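Local coordinates for protein bacterial regulatory proteins, tetR family (Corynebacterium glutamicum, PDB 3AQT) that probably binds DNA as a TetR-family transcriptional repressor and takes up resorcinol, its inducer, in a pocket of its all-helical ligand-binding domain, at residues 105-108 with 109-113; 121-124 with 125-129; 159-162 with 163-166; 165-168 with 169-173; 180-183 with 184-188. All blocks are in the same frame, centred on the assembly; numbering follows the deposited sequence.

Interaction 1 (105-108 with 109-113)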
# COMPACT_ATOMS: atom_id res chain seq x y z
N VAL B 105 -1.82 18.17 9.74
CA VAL B 105 -1.00 17.43 10.68
C VAL B 105 0.49 17.59 10.34
O VAL B 105 1.32 17.73 11.23
CB VAL B 105 -1.40 15.93 10.71
CG1 VAL B 105 -0.36 15.11 11.46
CG2 VAL B 105 -2.74 15.79 11.42
N GLY B 106 0.80 17.59 9.05
CA GLY B 106 2.18 17.75 8.63
C GLY B 106 2.80 19.01 9.21
O GLY B 106 3.93 18.98 9.70
N ILE B 107 2.06 20.11 9.15
CA ILE B 107 2.53 21.39 9.66
C ILE B 107 2.67 21.32 11.18
O ILE B 107 3.65 21.81 11.74
CB ILE B 107 1.56 22.53 9.28
CG1 ILE B 107 1.59 22.75 7.77
CG2 ILE B 107 1.95 23.81 9.98
CD1 ILE B 107 0.41 23.55 7.21
N ALA B 108 1.70 20.68 11.83
CA ALA B 108 1.76 20.54 13.28
C ALA B 108 2.98 19.70 13.66
O ALA B 108 3.68 20.02 14.61
CB ALA B 108 0.47 19.89 13.82
N LEU B 109 3.24 18.63 12.92
CA LEU B 109 4.39 17.78 13.21
C LEU B 109 5.70 18.55 13.04
O LEU B 109 6.63 18.38 13.83
CB LEU B 109 4.41 16.55 12.30
CG LEU B 109 3.34 15.49 12.57
CD1 LEU B 109 3.45 14.39 11.51
CD2 LEU B 109 3.50 14.93 13.97
N ASP B 110 5.77 19.39 12.01
CA ASP B 110 6.98 20.18 11.79
C ASP B 110 7.22 21.16 12.95
O ASP B 110 8.36 21.51 13.24
CB ASP B 110 6.89 20.95 10.47
CG ASP B 110 7.01 20.04 9.25
OD1 ASP B 110 7.54 18.92 9.39
OD2 ASP B 110 6.60 20.46 8.14
N GLN B 111 6.15 21.59 13.61
CA GLN B 111 6.27 22.51 14.73
C GLN B 111 6.85 21.84 15.98
O GLN B 111 7.74 22.38 16.63
CB GLN B 111 4.92 23.12 15.09
CG GLN B 111 4.20 23.84 13.97
CD GLN B 111 4.86 25.14 13.58
OE1 GLN B 111 5.04 26.03 14.42
NE2 GLN B 111 5.21 25.28 12.30
N VAL B 112 6.35 20.65 16.31
CA VAL B 112 6.81 19.95 17.50
C VAL B 112 7.97 18.96 17.31
O VAL B 112 9.12 19.26 17.63
CB VAL B 112 5.64 19.18 18.15
CG1 VAL B 112 6.08 18.63 19.49
CG2 VAL B 112 4.43 20.10 18.29
N LEU B 113 7.66 17.78 16.80
CA LEU B 113 8.64 16.72 16.60
C LEU B 113 10.08 17.10 16.28
O LEU B 113 10.98 16.81 17.07
CB LEU B 113 8.14 15.75 15.52
CG LEU B 113 7.11 14.72 15.99
CD1 LEU B 113 7.72 13.83 17.05
CD2 LEU B 113 5.89 15.42 16.56
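Val105 and Leu109 meet one turn apart near the C-terminal end of helix 90-111. Methyl CG1 of Val105 lies 3.9 Å from CD1 of Leu109, and the two side chains cross at a slant. The Val105 carbonyl is also taken up by Leu109: Leu109 N donates to Val105 O at 2.7 Å, and the bond is fairly straight at 161°. The following residues continue the pattern. Asp110 N is satisfied by Gly106 O at 3.0 Å. Gln111 N reaches Ile107 O at 3.1 Å, with a more bent N-H angle of 137°. Gln111 N also makes a weak bond to Ala108 O, which receives Val112 N at 3.2 Å as well. That last acceptor serves two donors where the helix gives way to a turn.

The carboxylate of Asp110 stays close to the helix, with OD2 3.4 Å from Gly106 O. Both are acceptors, so nothing is bonded there. The carboxylate is satisfied from outside instead: OD2 forms a salt bridge with Arg161 and OD1 one with Arg164. These two positive charges probably offset the nearness of the carbonyl. Gln111 holds CG anti to the carbonyl carbon (chi1 -57°), which rests CG 3.1 Å from Ile107 O; a further bend at chi2 turns the amide. Its amide end lies on an exposed face. Leu109 and Leu113 pack against His129 of helix 119-134, and Leu109 also touches the bound resorcinol. This is the i to i+4 bonding of an alpha-helix at its C-terminal end, here bordering the inducer pocket of a TetR-family regulator.

Interaction 2 (121-124 with 125-129). With RCO (resorcinol), chain D.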
# COMPACT_ATOMS: atom_id res chain seq x y z
N GLU B 121 13.64 9.49 16.63
CA GLU B 121 12.46 9.81 17.43
C GLU B 121 11.51 10.71 16.65
O GLU B 121 10.29 10.64 16.81
CB GLU B 121 12.86 10.49 18.74
CG GLU B 121 11.92 10.18 19.89
CD GLU B 121 12.27 10.93 21.17
OE1 GLU B 121 13.48 11.07 21.47
OE2 GLU B 121 11.34 11.37 21.88
N VAL B 122 12.08 11.56 15.81
CA VAL B 122 11.29 12.46 14.99
C VAL B 122 10.44 11.62 14.04
O VAL B 122 9.23 11.82 13.93
CB VAL B 122 12.20 13.41 14.16
CG1 VAL B 122 11.35 14.24 13.20
CG2 VAL B 122 12.98 14.33 15.08
N PHE B 123 11.10 10.69 13.37
CA PHE B 123 10.45 9.81 12.41
C PHE B 123 9.42 8.91 13.07
O PHE B 123 8.28 8.80 12.60
CB PHE B 123 11.51 8.96 11.72
CG PHE B 123 10.99 8.10 10.61
CD1 PHE B 123 10.23 8.65 9.58
CD2 PHE B 123 11.30 6.74 10.56
CE1 PHE B 123 9.78 7.87 8.52
CE2 PHE B 123 10.86 5.95 9.50
CZ PHE B 123 10.10 6.51 8.48
N ALA B 124 9.82 8.28 14.17
CA ALA B 124 8.93 7.40 14.91
C ALA B 124 7.73 8.15 15.47
O ALA B 124 6.60 7.70 15.36
CB ALA B 124 9.69 6.73 16.04
N GLY B 125 8.00 9.30 16.08
CA GLY B 125 6.93 10.09 16.66
C GLY B 125 5.94 10.57 15.62
O GLY B 125 4.73 10.59 15.86
N SER B 126 6.45 10.97 14.46
CA SER B 126 5.60 11.43 13.39
C SER B 126 4.65 10.30 12.99
O SER B 126 3.43 10.50 12.90
CB SER B 126 6.43 11.85 12.18
OG SER B 126 7.31 12.92 12.50
N LEU B 127 5.22 9.12 12.77
CA LEU B 127 4.42 7.97 12.38
C LEU B 127 3.39 7.60 13.44
O LEU B 127 2.24 7.29 13.11
CB LEU B 127 5.32 6.78 12.07
CG LEU B 127 6.23 7.03 10.85
CD1 LEU B 127 7.17 5.84 10.64
CD2 LEU B 127 5.37 7.27 9.62
N ARG B 128 3.78 7.66 14.70
CA ARG B 128 2.84 7.32 15.77
C ARG B 128 1.66 8.28 15.78
O ARG B 128 0.53 7.88 16.06
CB ARG B 128 3.55 7.31 17.12
CG ARG B 128 4.57 6.20 17.26
CD ARG B 128 5.34 6.32 18.55
NE ARG B 128 4.45 6.26 19.70
CZ ARG B 128 4.81 6.57 20.94
NH1 ARG B 128 6.05 6.98 21.20
NH2 ARG B 128 3.94 6.47 21.93
N HIS B 129 1.91 9.55 15.47
CA HIS B 129 0.83 10.52 15.42
C HIS B 129 -0.15 10.20 14.28
O HIS B 129 -1.36 10.33 14.45
CB HIS B 129 1.36 11.95 15.24
CG HIS B 129 1.78 12.60 16.52
ND1 HIS B 129 0.92 12.77 17.58
CD2 HIS B 129 2.97 13.11 16.92
CE1 HIS B 129 1.56 13.35 18.58
NE2 HIS B 129 2.81 13.57 18.20
C1 RCO D . 5.78 13.24 8.41
C2 RCO D . 7.13 13.13 8.86
C3 RCO D . 7.72 11.84 9.01
C4 RCO D . 6.96 10.69 8.72
C5 RCO D . 5.63 10.81 8.29
C6 RCO D . 5.04 12.09 8.13
O1 RCO D . 5.21 14.50 8.26
O3 RCO D . 9.04 11.70 9.44
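Phe123 and Leu127 face each other one turn apart on helix 119-134. Methyl CD1 of Leu127 sits over one face of the Phe123 ring, 3.8 Å from the ring centroid and 16° off the normal. This is a CH-pi contact, shifted a little toward the rim. Phe123 points its CG anti to the backbone N (chi1 -174°), which lets the ring swing forward along the helix to meet the methyl. The ring edge is used differently: resorcinol O3 lies in the ring plane, 3.3 Å from Phe123 CD1.

Together with Ser126, these residues form part of the resorcinol pocket in the C-terminal domain of this TetR-family protein. Leu127 divides its two methyls, CD1 going to the phenyl ring and CD2 to resorcinol C5 at 3.8 Å. Ser126 turns CB to the ligand, 3.4 Å from resorcinol C3. Its hydroxyl folds back and donates to Val122 O at 2.6 Å. Ser126 N also bonds that carbonyl at 3.0 Å, and the two donors approach from opposite faces of its plane. Arg128 lays CG 3.2 Å from Ala124 O, then bends at chi3 to send its guanidinium to Asp210 and the Arg234 carbonyl.

Interaction 3 (159-162 with 163-166). With RCO (resorcinol), chain D.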
# COMPACT_ATOMS: atom_id res chain seq x y z
N GLY B 159 5.11 13.14 2.06
CA GLY B 159 6.30 12.51 1.55
C GLY B 159 7.55 13.37 1.67
O GLY B 159 8.58 12.90 2.17
N PRO B 160 7.48 14.64 1.23
CA PRO B 160 8.66 15.51 1.32
C PRO B 160 9.12 15.70 2.75
O PRO B 160 10.31 15.87 3.01
CB PRO B 160 8.17 16.81 0.69
CG PRO B 160 7.12 16.34 -0.30
CD PRO B 160 6.38 15.30 0.50
N ARG B 161 8.18 15.64 3.69
CA ARG B 161 8.52 15.80 5.10
C ARG B 161 9.20 14.54 5.64
O ARG B 161 10.18 14.62 6.39
CB ARG B 161 7.26 16.11 5.93
CG ARG B 161 6.65 17.47 5.64
CD ARG B 161 5.41 17.73 6.48
NE ARG B 161 5.04 19.15 6.43
CZ ARG B 161 4.29 19.71 5.49
NH1 ARG B 161 3.79 18.98 4.49
NH2 ARG B 161 4.05 21.01 5.52
N ALA B 162 8.67 13.39 5.26
CA ALA B 162 9.22 12.12 5.70
C ALA B 162 10.61 11.94 5.10
O ALA B 162 11.54 11.54 5.78
CB ALA B 162 8.31 10.98 5.28
N ARG B 163 10.73 12.25 3.82
CA ARG B 163 12.01 12.11 3.15
C ARG B 163 13.05 12.96 3.87
O ARG B 163 14.18 12.53 4.09
CB ARG B 163 11.87 12.53 1.67
CG ARG B 163 13.03 12.10 0.78
CD ARG B 163 12.78 12.50 -0.66
NE ARG B 163 13.74 11.89 -1.58
CZ ARG B 163 15.01 12.26 -1.68
NH1 ARG B 163 15.49 13.24 -0.93
NH2 ARG B 163 15.81 11.65 -2.54
N ARG B 164 12.65 14.18 4.22
CA ARG B 164 13.53 15.11 4.92
C ARG B 164 14.01 14.47 6.22
O ARG B 164 15.21 14.43 6.51
CB ARG B 164 12.77 16.39 5.26
CG ARG B 164 13.54 17.36 6.15
CD ARG B 164 12.59 18.34 6.81
NE ARG B 164 11.68 17.65 7.72
CZ ARG B 164 10.44 18.05 7.98
NH1 ARG B 164 9.95 19.13 7.39
NH2 ARG B 164 9.69 17.36 8.83
N ASP B 165 13.06 13.99 7.01
CA ASP B 165 13.38 13.37 8.28
C ASP B 165 14.31 12.17 8.08
O ASP B 165 15.25 11.98 8.84
CB ASP B 165 12.10 12.95 9.02
CG ASP B 165 11.32 14.14 9.56
OD1 ASP B 165 11.89 15.25 9.64
OD2 ASP B 165 10.14 13.98 9.93
N LEU B 166 14.06 11.38 7.04
CA LEU B 166 14.90 10.23 6.76
C LEU B 166 16.29 10.65 6.30
O LEU B 166 17.29 10.05 6.70
CB LEU B 166 14.25 9.33 5.71
CG LEU B 166 13.01 8.57 6.19
CD1 LEU B 166 12.44 7.77 5.02
CD2 LEU B 166 13.37 7.65 7.37
C1 RCO D . 5.78 13.24 8.41
C2 RCO D . 7.13 13.13 8.86
C3 RCO D . 7.72 11.84 9.01
C4 RCO D . 6.96 10.69 8.72
C5 RCO D . 5.63 10.81 8.29
C6 RCO D . 5.04 12.09 8.13
O1 RCO D . 5.21 14.50 8.26
O3 RCO D . 9.04 11.70 9.44
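Arg161 and Arg164 come together one turn apart on helix 159-171, on its more open side. The Arg164 guanidinium lies over the backbone of Arg161, with Arg161 CA 4.1 Å above the centre of its plane. The chain of Arg164 bends at chi3 (65°) to lay the group there. The two guanidinium planes stand 88° apart. Both arginines share one anion, Asp110 of helix 90-111, so the pair is held by the carboxylate between them. Arg164 also grips the adjacent Asp165 side-on. NE reaches OD1 at 3.1 Å and NH2 reaches the same oxygen at 3.2 Å. Asp165 OD1 lies in the guanidinium plane, but both nitrogens come from above one face of the carboxylate. Pro160, on the solvent side, takes part through its carbonyl, which accepts Arg164 N.

The ligand side is packed more closely. Ala162 and Asp165 are buried. Resorcinol O3 donates to Asp165 OD2 at 2.6 Å, so the two carboxylate oxygens are divided between the inducer and Arg164. The bound arginine probably stabilises the negative charge of Asp165. Ala162 CA lies 3.6 Å from resorcinol C3, and Arg161 CB is 3.5 Å from resorcinol O1. The backbone beneath is a regular helix, with Asp165 N bonded to Arg161 O and Leu166 N to Ala162 O.

Around this segment, Asp165 and Leu166 meet helix 119-134, with Leu166 against Phe123. Ala162 touches Phe188 of helix 180-199, and Arg163 reaches Asp181 of that helix. The segment therefore lies between helices 90-111, 119-134 and 180-199.

Interaction 4 (165-168 with 169-173). With RCO (resorcinol), chain D.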
# COMPACT_ATOMS: atom_id res chain seq x y z
N ASP B 165 13.06 13.99 7.01
CA ASP B 165 13.38 13.37 8.28
C ASP B 165 14.31 12.17 8.08
O ASP B 165 15.25 11.98 8.84
CB ASP B 165 12.10 12.95 9.02
CG ASP B 165 11.32 14.14 9.56
OD1 ASP B 165 11.89 15.25 9.64
OD2 ASP B 165 10.14 13.98 9.93
N LEU B 166 14.06 11.38 7.04
CA LEU B 166 14.90 10.23 6.76
C LEU B 166 16.29 10.65 6.30
O LEU B 166 17.29 10.05 6.70
CB LEU B 166 14.25 9.33 5.71
CG LEU B 166 13.01 8.57 6.19
CD1 LEU B 166 12.44 7.77 5.02
CD2 LEU B 166 13.37 7.65 7.37
N LEU B 167 16.37 11.67 5.45
CA LEU B 167 17.66 12.15 4.97
C LEU B 167 18.49 12.62 6.16
O LEU B 167 19.69 12.39 6.23
CB LEU B 167 17.48 13.32 4.01
CG LEU B 167 18.81 13.95 3.59
CD1 LEU B 167 19.70 12.89 2.93
CD2 LEU B 167 18.55 15.12 2.64
N HIS B 168 17.82 13.29 7.09
CA HIS B 168 18.45 13.80 8.30
C HIS B 168 19.09 12.62 9.05
O HIS B 168 20.26 12.67 9.44
CB HIS B 168 17.38 14.50 9.14
CG HIS B 168 17.87 14.98 10.47
ND1 HIS B 168 19.20 15.19 10.75
CD2 HIS B 168 17.19 15.29 11.60
CE1 HIS B 168 19.33 15.61 12.00
NE2 HIS B 168 18.12 15.68 12.54
N GLY B 169 18.31 11.56 9.25
CA GLY B 169 18.82 10.39 9.95
C GLY B 169 19.95 9.69 9.21
O GLY B 169 20.80 9.04 9.82
N LEU B 170 19.95 9.81 7.89
CA LEU B 170 20.98 9.18 7.09
C LEU B 170 22.29 9.96 7.26
O LEU B 170 23.35 9.37 7.44
CB LEU B 170 20.56 9.17 5.62
CG LEU B 170 21.38 8.35 4.65
CD1 LEU B 170 21.36 6.88 5.06
CD2 LEU B 170 20.81 8.50 3.24
N GLU B 171 22.18 11.28 7.23
CA GLU B 171 23.34 12.16 7.37
C GLU B 171 24.03 12.00 8.73
O GLU B 171 25.25 12.14 8.81
CB GLU B 171 22.92 13.62 7.20
CG GLU B 171 22.22 13.95 5.89
CD GLU B 171 23.18 14.13 4.75
OE1 GLU B 171 24.02 15.04 4.83
OE2 GLU B 171 23.10 13.37 3.76
N THR B 172 23.27 11.73 9.78
CA THR B 172 23.87 11.58 11.10
C THR B 172 24.27 10.15 11.45
O THR B 172 24.63 9.86 12.59
CB THR B 172 22.93 12.09 12.22
OG1 THR B 172 21.78 11.25 12.30
CG2 THR B 172 22.50 13.52 11.93
N GLY B 173 24.19 9.25 10.47
CA GLY B 173 24.53 7.86 10.69
C GLY B 173 23.53 7.08 11.54
O GLY B 173 23.79 5.94 11.93
C1 RCO D . 5.78 13.24 8.41
C2 RCO D . 7.13 13.13 8.86
C3 RCO D . 7.72 11.84 9.01
C4 RCO D . 6.96 10.69 8.72
C5 RCO D . 5.63 10.81 8.29
C6 RCO D . 5.04 12.09 8.13
O1 RCO D . 5.21 14.50 8.26
O3 RCO D . 9.04 11.70 9.44
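The C-terminal end of helix 159-171 carries this contact, in the ligand-binding domain of the TetR fold. From Asp165, a residue of the resorcinol pocket, the last turns of the helix run outward, and the chain leaves it at Thr172 and Gly173. Leu167 meets Glu171 one turn on, and His168 meets Thr172 in the same way.

The backbone pattern is that of an alpha-helix coming to its end. Gly169 N bonds Asp165 O, and Leu170 N bonds Leu166 O. Leu167 O takes Glu171 N at 2.9 Å and also receives a weak bond from Leu170 N. Thr172 N reaches His168 O at 3.2 Å. Thr172 is the first residue to leave helical backbone angles. Gly173 follows with a positive phi of 72°, and its N bonds Leu170 O at 3.1 Å to close the turn.

Leu166 faces inward, against Leu180, Ala183 and Thr184 of helix 180-199. The contacts beyond it are looser and lie at the surface. Glu171 holds CG anti to the carbonyl carbon (chi1 -56°), which rests CG 3.0 Å from Leu167 O. A bend at chi2 (-80°) then brings the carboxylate slantwise past the leucine, OE2 lying 3.5 Å from Leu167 CD1. This is a contact with a methyl and supplies no polar partner. His168 and Thr172 also touch Pro119, at the start of helix 119-134. The imidazole sits obliquely to the threonine, and methyl CG2 of Thr172 is 3.8 Å from His168 CE1.

Interaction 5 (180-183 with 184-188)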
# COMPACT_ATOMS: atom_id res chain seq x y z
N LEU B 180 16.52 6.41 -0.89
CA LEU B 180 15.69 7.36 -0.17
C LEU B 180 14.23 7.44 -0.62
O LEU B 180 13.32 7.55 0.21
CB LEU B 180 16.35 8.73 -0.25
CG LEU B 180 16.26 9.64 0.97
CD1 LEU B 180 16.47 8.87 2.26
CD2 LEU B 180 17.33 10.71 0.80
N ASP B 181 14.00 7.41 -1.93
CA ASP B 181 12.64 7.47 -2.45
C ASP B 181 11.90 6.20 -2.11
O ASP B 181 10.70 6.22 -1.80
CB ASP B 181 12.65 7.71 -3.96
CG ASP B 181 13.27 9.05 -4.34
OD1 ASP B 181 13.06 10.04 -3.61
OD2 ASP B 181 13.95 9.11 -5.38
N LEU B 182 12.61 5.07 -2.17
CA LEU B 182 12.02 3.79 -1.86
C LEU B 182 11.57 3.75 -0.40
O LEU B 182 10.46 3.33 -0.10
CB LEU B 182 13.02 2.66 -2.11
CG LEU B 182 12.49 1.28 -1.72
CD1 LEU B 182 11.41 0.86 -2.72
CD2 LEU B 182 13.61 0.25 -1.69
N ALA B 183 12.44 4.19 0.50
CA ALA B 183 12.10 4.18 1.92
C ALA B 183 10.90 5.07 2.18
O ALA B 183 10.04 4.74 3.00
CB ALA B 183 13.29 4.65 2.75
N THR B 184 10.82 6.19 1.50
CA THR B 184 9.69 7.09 1.70
C THR B 184 8.38 6.46 1.22
O THR B 184 7.39 6.44 1.94
CB THR B 184 9.91 8.43 0.96
OG1 THR B 184 11.06 9.09 1.51
CG2 THR B 184 8.69 9.35 1.13
N THR B 185 8.39 5.93 -0.00
CA THR B 185 7.18 5.34 -0.54
C THR B 185 6.76 4.07 0.20
O THR B 185 5.57 3.82 0.38
CB THR B 185 7.33 5.07 -2.06
OG1 THR B 185 6.04 4.78 -2.60
CG2 THR B 185 8.26 3.90 -2.32
N CYS B 186 7.73 3.27 0.64
CA CYS B 186 7.41 2.04 1.36
C CYS B 186 6.82 2.34 2.73
O CYS B 186 5.94 1.62 3.23
CB CYS B 186 8.65 1.16 1.52
SG CYS B 186 9.12 0.31 0.00
N THR B 187 7.31 3.41 3.35
CA THR B 187 6.83 3.83 4.66
C THR B 187 5.33 4.08 4.58
O THR B 187 4.56 3.58 5.39
CB THR B 187 7.55 5.11 5.12
OG1 THR B 187 8.95 4.84 5.26
CG2 THR B 187 7.01 5.58 6.45
N PHE B 188 4.90 4.86 3.58
CA PHE B 188 3.49 5.15 3.44
C PHE B 188 2.66 3.95 2.95
O PHE B 188 1.47 3.83 3.28
CB PHE B 188 3.32 6.39 2.58
CG PHE B 188 3.69 7.65 3.30
CD1 PHE B 188 2.89 8.14 4.31
CD2 PHE B 188 4.90 8.28 3.03
CE1 PHE B 188 3.28 9.24 5.06
CE2 PHE B 188 5.30 9.39 3.77
CZ PHE B 188 4.49 9.87 4.79
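The first turns of helix 180-199 form this contact, where the helix packs on the second subunit along one side and approaches the resorcinol pocket further on. Leu182 and Cys186 lie one turn apart on the subunit-facing side. Leu182 CD1 touches Cys186 SG at 3.6 Å. The sulfur is also 3.3 Å from Leu182 O, the carbonyl that accepts Cys186 N at 2.8 Å. Met197 of the second subunit packs on Leu182, and Ser190 of that subunit packs on Cys186.

Two threonines fold their hydroxyls back onto the helix, in the C-terminal domain of this TetR-family regulator. Thr184 OG1 donates to Leu180 O at 3.0 Å, and Thr184 N bonds the same carbonyl from the opposite face of its plane. Thr187 repeats this with Ala183 O, its OG1 donating at 2.5 Å. In both, OG1 lies anti to the carbonyl carbon (chi1 -62°), which brings the hydroxyl over the previous turn and satisfies it within the helix.

Thr185 is turned differently. Its hydroxyl goes anti to the backbone N (chi1 -167°) and bonds His151, while methyl CG2 rests 3.2 Å from Leu182 O. Phe188 touches the ligand and packs on Leu154 and Met155 of helix 150-157.

Overall arrangement
All five contacts are local, each within one helix; none closes a long loop. Interaction 1 comes first, on helix 90-111. A short turn leads to interaction 2 on helix 119-134, and the two pack through Leu109, Leu113 and His129. Interactions 3 and 4 overlap on helix 159-171, sharing Asp165 and Leu166. Interaction 5 follows on helix 180-199. Asp110 ties interaction 1 to interaction 3 by salt bridges, and Arg163 ties interaction 3 to interaction 5 through Asp181. Leu166 joins Phe123 of interaction 2 to Ala183 of interaction 5. All four helices contribute residues to the resorcinol pocket, and interaction 5 also borders the second subunit.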